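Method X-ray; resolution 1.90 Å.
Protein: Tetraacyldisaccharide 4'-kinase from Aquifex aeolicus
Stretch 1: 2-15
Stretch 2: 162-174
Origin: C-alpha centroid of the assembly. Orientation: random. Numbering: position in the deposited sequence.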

# COMPACT_ATOMS: atom_id res chain seq x y z
N LEU A 2 -7.93 -24.67 -17.48
CA LEU A 2 -8.43 -23.30 -17.62
C LEU A 2 -7.32 -22.28 -17.46
O LEU A 2 -7.15 -21.40 -18.30
N ARG A 3 -6.55 -22.38 -16.37
CA ARG A 3 -5.47 -21.42 -16.13
C ARG A 3 -4.41 -21.48 -17.22
O ARG A 3 -3.77 -20.47 -17.53
N SER A 4 -4.23 -22.66 -17.81
CA SER A 4 -3.30 -22.82 -18.92
C SER A 4 -3.87 -22.15 -20.17
O SER A 4 -3.12 -21.77 -21.08
N SER A 5 -5.19 -21.99 -20.22
CA SER A 5 -5.79 -21.30 -21.36
C SER A 5 -5.43 -19.81 -21.35
O SER A 5 -5.68 -19.10 -22.33
N LEU A 6 -4.83 -19.35 -20.26
CA LEU A 6 -4.41 -17.96 -20.13
C LEU A 6 -2.96 -17.69 -20.56
O LEU A 6 -2.58 -16.55 -20.77
N LEU A 7 -2.17 -18.74 -20.68
CA LEU A 7 -0.75 -18.59 -21.00
C LEU A 7 -0.46 -17.83 -22.30
O LEU A 7 0.55 -17.11 -22.37
N PRO A 8 -1.30 -18.00 -23.34
CA PRO A 8 -1.06 -17.24 -24.58
C PRO A 8 -1.07 -15.74 -24.33
O PRO A 8 -0.28 -15.00 -24.93
N PHE A 9 -1.97 -15.30 -23.46
CA PHE A 9 -2.04 -13.89 -23.11
C PHE A 9 -0.80 -13.47 -22.33
O PHE A 9 -0.30 -12.37 -22.53
N SER A 10 -0.29 -14.35 -21.47
CA SER A 10 0.94 -14.08 -20.73
C SER A 10 2.15 -13.88 -21.64
O SER A 10 2.94 -12.98 -21.42
N TYR A 11 2.31 -14.75 -22.64
CA TYR A 11 3.44 -14.61 -23.56
C TYR A 11 3.32 -13.30 -24.34
O TYR A 11 4.31 -12.61 -24.55
N LEU A 12 2.11 -12.97 -24.76
CA LEU A 12 1.91 -11.72 -25.49
C LEU A 12 2.23 -10.53 -24.59
O LEU A 12 3.00 -9.64 -24.97
N TYR A 13 1.65 -10.53 -23.39
CA TYR A 13 1.87 -9.49 -22.40
C TYR A 13 3.36 -9.32 -22.10
O TYR A 13 3.83 -8.19 -21.90
N GLU A 14 4.11 -10.41 -22.06
CA GLU A 14 5.53 -10.30 -21.77
C GLU A 14 6.25 -9.50 -22.86
O GLU A 14 7.10 -8.66 -22.56
N LYS A 15 5.90 -9.75 -24.12
CA LYS A 15 6.50 -8.99 -25.22
C LYS A 15 6.26 -7.50 -25.06
O LYS A 15 7.18 -6.70 -25.25
N ASP A 162 6.01 -17.15 -9.13
CA ASP A 162 4.81 -16.74 -9.86
C ASP A 162 5.07 -16.54 -11.36
O ASP A 162 6.19 -16.70 -11.84
N ARG A 163 4.02 -16.18 -12.09
CA ARG A 163 4.10 -16.00 -13.54
C ARG A 163 3.45 -14.68 -13.95
O ARG A 163 2.66 -14.11 -13.20
N LEU A 164 3.78 -14.20 -15.14
CA LEU A 164 3.16 -12.99 -15.66
C LEU A 164 1.64 -13.13 -15.78
O LEU A 164 1.14 -14.19 -16.15
N LEU A 165 0.93 -12.04 -15.47
CA LEU A 165 -0.47 -11.87 -15.83
C LEU A 165 -0.69 -12.21 -17.30
O LEU A 165 0.16 -11.93 -18.14
N PRO A 166 -1.87 -12.78 -17.62
CA PRO A 166 -2.92 -13.14 -16.67
C PRO A 166 -2.79 -14.55 -16.10
O PRO A 166 -3.55 -14.90 -15.19
N ALA A 167 -1.87 -15.35 -16.61
CA ALA A 167 -1.70 -16.71 -16.07
C ALA A 167 -1.30 -16.68 -14.59
O ALA A 167 -1.76 -17.49 -13.79
N GLY A 168 -0.45 -15.73 -14.22
CA GLY A 168 -0.07 -15.55 -12.83
C GLY A 168 -0.35 -14.13 -12.37
O GLY A 168 -1.13 -13.42 -13.00
N ASN A 169 0.31 -13.71 -11.29
CA ASN A 169 0.06 -12.40 -10.71
C ASN A 169 1.13 -11.35 -10.99
O ASN A 169 1.01 -10.21 -10.53
N LEU A 170 2.18 -11.70 -11.72
CA LEU A 170 3.26 -10.75 -11.94
C LEU A 170 2.88 -9.66 -12.95
O LEU A 170 2.36 -9.95 -14.04
N ARG A 171 3.13 -8.41 -12.59
CA ARG A 171 2.91 -7.30 -13.51
C ARG A 171 4.09 -7.16 -14.47
O ARG A 171 3.94 -6.59 -15.55
N GLU A 172 5.26 -7.64 -14.04
CA GLU A 172 6.49 -7.61 -14.84
C GLU A 172 7.30 -8.85 -14.54
O GLU A 172 7.20 -9.40 -13.43
N PRO A 173 8.15 -9.27 -15.49
CA PRO A 173 9.03 -10.43 -15.32
C PRO A 173 9.97 -10.21 -14.16
O PRO A 173 10.34 -9.07 -13.88
N LEU A 174 10.36 -11.30 -13.50
CA LEU A 174 11.26 -11.23 -12.35
C LEU A 174 12.62 -10.60 -12.66
O LEU A 174 13.28 -10.09 -11.76

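A helical stretch lies here against an irregular loop whose turns are held by its own backbone hydrogen bonds, and the helix side chains fit into the relief of that loop. Ser10 sits at the centre. Its CA-to-CB bond runs sideways, but the m rotamer carries OG to Leu164 O, to which it donates a hydrogen bond of 2.9 Å. Ala167 fits beside it, its CB 3.1 Å from Ser10 OG. The backbones run close here: the CA atoms of Leu6 and Ala167 are 5.0 Å apart. The serine backbone adds a CA-H...O contact, Ser10 CA to Leu165 O at 3.5 Å.

The methyl of Ala167 is a low bump between two leucines. Leu6, pointing toward the loop, brings CB to 4.3 Å from Ala167 CB, while Leu7, whose CB points away, bends its m,t side chain back so that CD2 reaches Ala167 CB at 3.9 Å. The ring of Pro166, which follows a cis peptide bond, offers CG to Leu6 CB at 4.2 Å and to Phe9 CB at 3.5 Å; the end of the Phe9 side chain then leads away.

Tyr13 is the long reach of the helix. Pointing toward the loop with chi1 t, it lays CE2 4.0 Å from Leu164 CD2, at the ring edge, and 4.2 Å from Leu165 CB. Its hydroxyl suits the polar far end, where OH donates to Arg171 O at 3.1 Å. Leu164, m,t and buried, also presents CD1 to Glu14 CB at 3.3 Å, using the aliphatic base of an acidic side chain.

At the other end, Arg3 NE and Arg163 NH2 approach to 3.1 Å; both are donors of like charge, so this is no hydrogen bond, and Arg3 is poorly ordered.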

# COMPACT_ATOMS: atom_id res chain seq x y z
CB LEU A 2 -9.58 -23.01 -16.65
CG LEU A 2 -10.32 -21.68 -16.86
CD1 LEU A 2 -11.75 -21.76 -16.37
CD2 LEU A 2 -9.58 -20.49 -16.22
CB ARG A 3 -4.84 -21.63 -14.75
CG ARG A 3 -3.74 -20.62 -14.43
CD ARG A 3 -3.27 -20.71 -12.98
NE ARG A 3 -2.74 -22.03 -12.66
CZ ARG A 3 -2.04 -22.30 -11.56
NH1 ARG A 3 -1.79 -21.34 -10.68
NH2 ARG A 3 -1.59 -23.53 -11.34
CB SER A 4 -3.00 -24.30 -19.18
OG SER A 4 -4.09 -24.94 -19.82
CB SER A 5 -7.32 -21.51 -21.42
OG SER A 5 -8.00 -20.74 -20.45
CB LEU A 6 -4.61 -17.47 -18.70
CG LEU A 6 -6.08 -17.36 -18.28
CD1 LEU A 6 -6.17 -16.87 -16.85
CD2 LEU A 6 -6.82 -16.42 -19.24
CB LEU A 7 -0.08 -19.96 -21.04
CG LEU A 7 0.27 -20.57 -19.69
CD1 LEU A 7 0.52 -22.06 -19.84
CD2 LEU A 7 1.47 -19.87 -19.08
CB PRO A 8 -2.25 -17.64 -25.46
CG PRO A 8 -2.58 -19.03 -25.01
CD PRO A 8 -2.37 -18.99 -23.52
CB PHE A 9 -3.32 -13.60 -22.31
CG PHE A 9 -4.57 -13.84 -23.10
CD1 PHE A 9 -4.97 -12.93 -24.08
CD2 PHE A 9 -5.34 -14.97 -22.89
CE1 PHE A 9 -6.12 -13.14 -24.82
CE2 PHE A 9 -6.50 -15.19 -23.63
CZ PHE A 9 -6.88 -14.27 -24.59
CB SER A 10 1.23 -15.21 -19.74
OG SER A 10 0.25 -15.24 -18.72
CB TYR A 11 3.50 -15.78 -24.53
CG TYR A 11 3.67 -17.13 -23.88
CD1 TYR A 11 4.51 -17.31 -22.78
CD2 TYR A 11 2.96 -18.23 -24.36
CE1 TYR A 11 4.64 -18.57 -22.18
CE2 TYR A 11 3.09 -19.47 -23.78
CZ TYR A 11 3.93 -19.64 -22.70
OH TYR A 11 4.02 -20.89 -22.15
CB LEU A 12 0.47 -11.62 -26.00
CG LEU A 12 0.04 -10.27 -26.57
CD1 LEU A 12 0.78 -9.97 -27.86
CD2 LEU A 12 -1.47 -10.26 -26.80
CB TYR A 13 1.10 -9.83 -21.12
CG TYR A 13 1.19 -8.78 -20.05
CD1 TYR A 13 0.62 -7.52 -20.24
CD2 TYR A 13 1.81 -9.04 -18.84
CE1 TYR A 13 0.68 -6.55 -19.26
CE2 TYR A 13 1.88 -8.08 -17.85
CZ TYR A 13 1.32 -6.83 -18.06
OH TYR A 13 1.39 -5.87 -17.07
CB GLU A 14 6.19 -11.67 -21.59
CG GLU A 14 7.66 -11.53 -21.21
CD GLU A 14 8.23 -12.77 -20.53
OE1 GLU A 14 7.61 -13.85 -20.64
OE2 GLU A 14 9.29 -12.65 -19.89
CB LYS A 15 5.92 -9.44 -26.55
CG LYS A 15 6.32 -10.84 -26.97
CD LYS A 15 5.55 -11.25 -28.20
CE LYS A 15 5.89 -12.66 -28.65
NZ LYS A 15 5.56 -13.65 -27.58
CB ASP A 162 4.27 -15.44 -9.24
CG ASP A 162 2.75 -15.34 -9.31
OD1 ASP A 162 2.16 -15.81 -10.30
OD2 ASP A 162 2.14 -14.79 -8.36
CB ARG A 163 3.39 -17.15 -14.26
CG ARG A 163 4.04 -18.51 -14.06
CD ARG A 163 3.19 -19.61 -14.68
NE ARG A 163 1.85 -19.65 -14.11
CZ ARG A 163 0.95 -20.60 -14.36
NH1 ARG A 163 1.24 -21.61 -15.18
NH2 ARG A 163 -0.25 -20.55 -13.80
CB LEU A 164 3.74 -12.64 -17.04
CG LEU A 164 5.08 -11.90 -16.98
CD1 LEU A 164 5.78 -11.92 -18.32
CD2 LEU A 164 4.85 -10.48 -16.51
CB LEU A 165 -0.87 -10.40 -15.65
CG LEU A 165 -0.94 -9.86 -14.22
CD1 LEU A 165 -0.89 -8.34 -14.24
CD2 LEU A 165 -2.19 -10.37 -13.54
CB PRO A 166 -4.20 -13.03 -17.51
CG PRO A 166 -3.75 -13.38 -18.88
CD PRO A 166 -2.34 -12.87 -19.02
CB ALA A 167 -0.68 -17.50 -16.88
CB ASN A 169 -0.13 -12.51 -9.19
CG ASN A 169 -1.23 -13.46 -8.83
OD1 ASN A 169 -2.41 -13.17 -9.04
ND2 ASN A 169 -0.87 -14.62 -8.28
CB LEU A 170 4.54 -11.47 -12.38
CG LEU A 170 5.18 -12.40 -11.34
CD1 LEU A 170 6.44 -13.05 -11.91
CD2 LEU A 170 5.49 -11.63 -10.06
CB ARG A 171 2.69 -5.98 -12.74
CG ARG A 171 1.31 -5.89 -12.09
CD ARG A 171 1.05 -4.51 -11.49
NE ARG A 171 1.80 -4.30 -10.25
CZ ARG A 171 1.66 -3.23 -9.47
NH1 ARG A 171 0.79 -2.28 -9.79
NH2 ARG A 171 2.39 -3.12 -8.37
CB GLU A 172 7.39 -6.44 -14.44
CG GLU A 172 6.77 -5.10 -14.41
CD GLU A 172 7.81 -4.03 -14.20
OE1 GLU A 172 7.88 -3.46 -13.08
OE2 GLU A 172 8.58 -3.77 -15.15
CB PRO A 173 9.83 -10.45 -16.62
CG PRO A 173 8.98 -9.75 -17.62
CD PRO A 173 8.23 -8.70 -16.85
CB LEU A 174 11.44 -12.63 -11.74
CG LEU A 174 10.22 -13.29 -11.10
CD1 LEU A 174 10.53 -14.74 -10.71
CD2 LEU A 174 9.72 -12.50 -9.89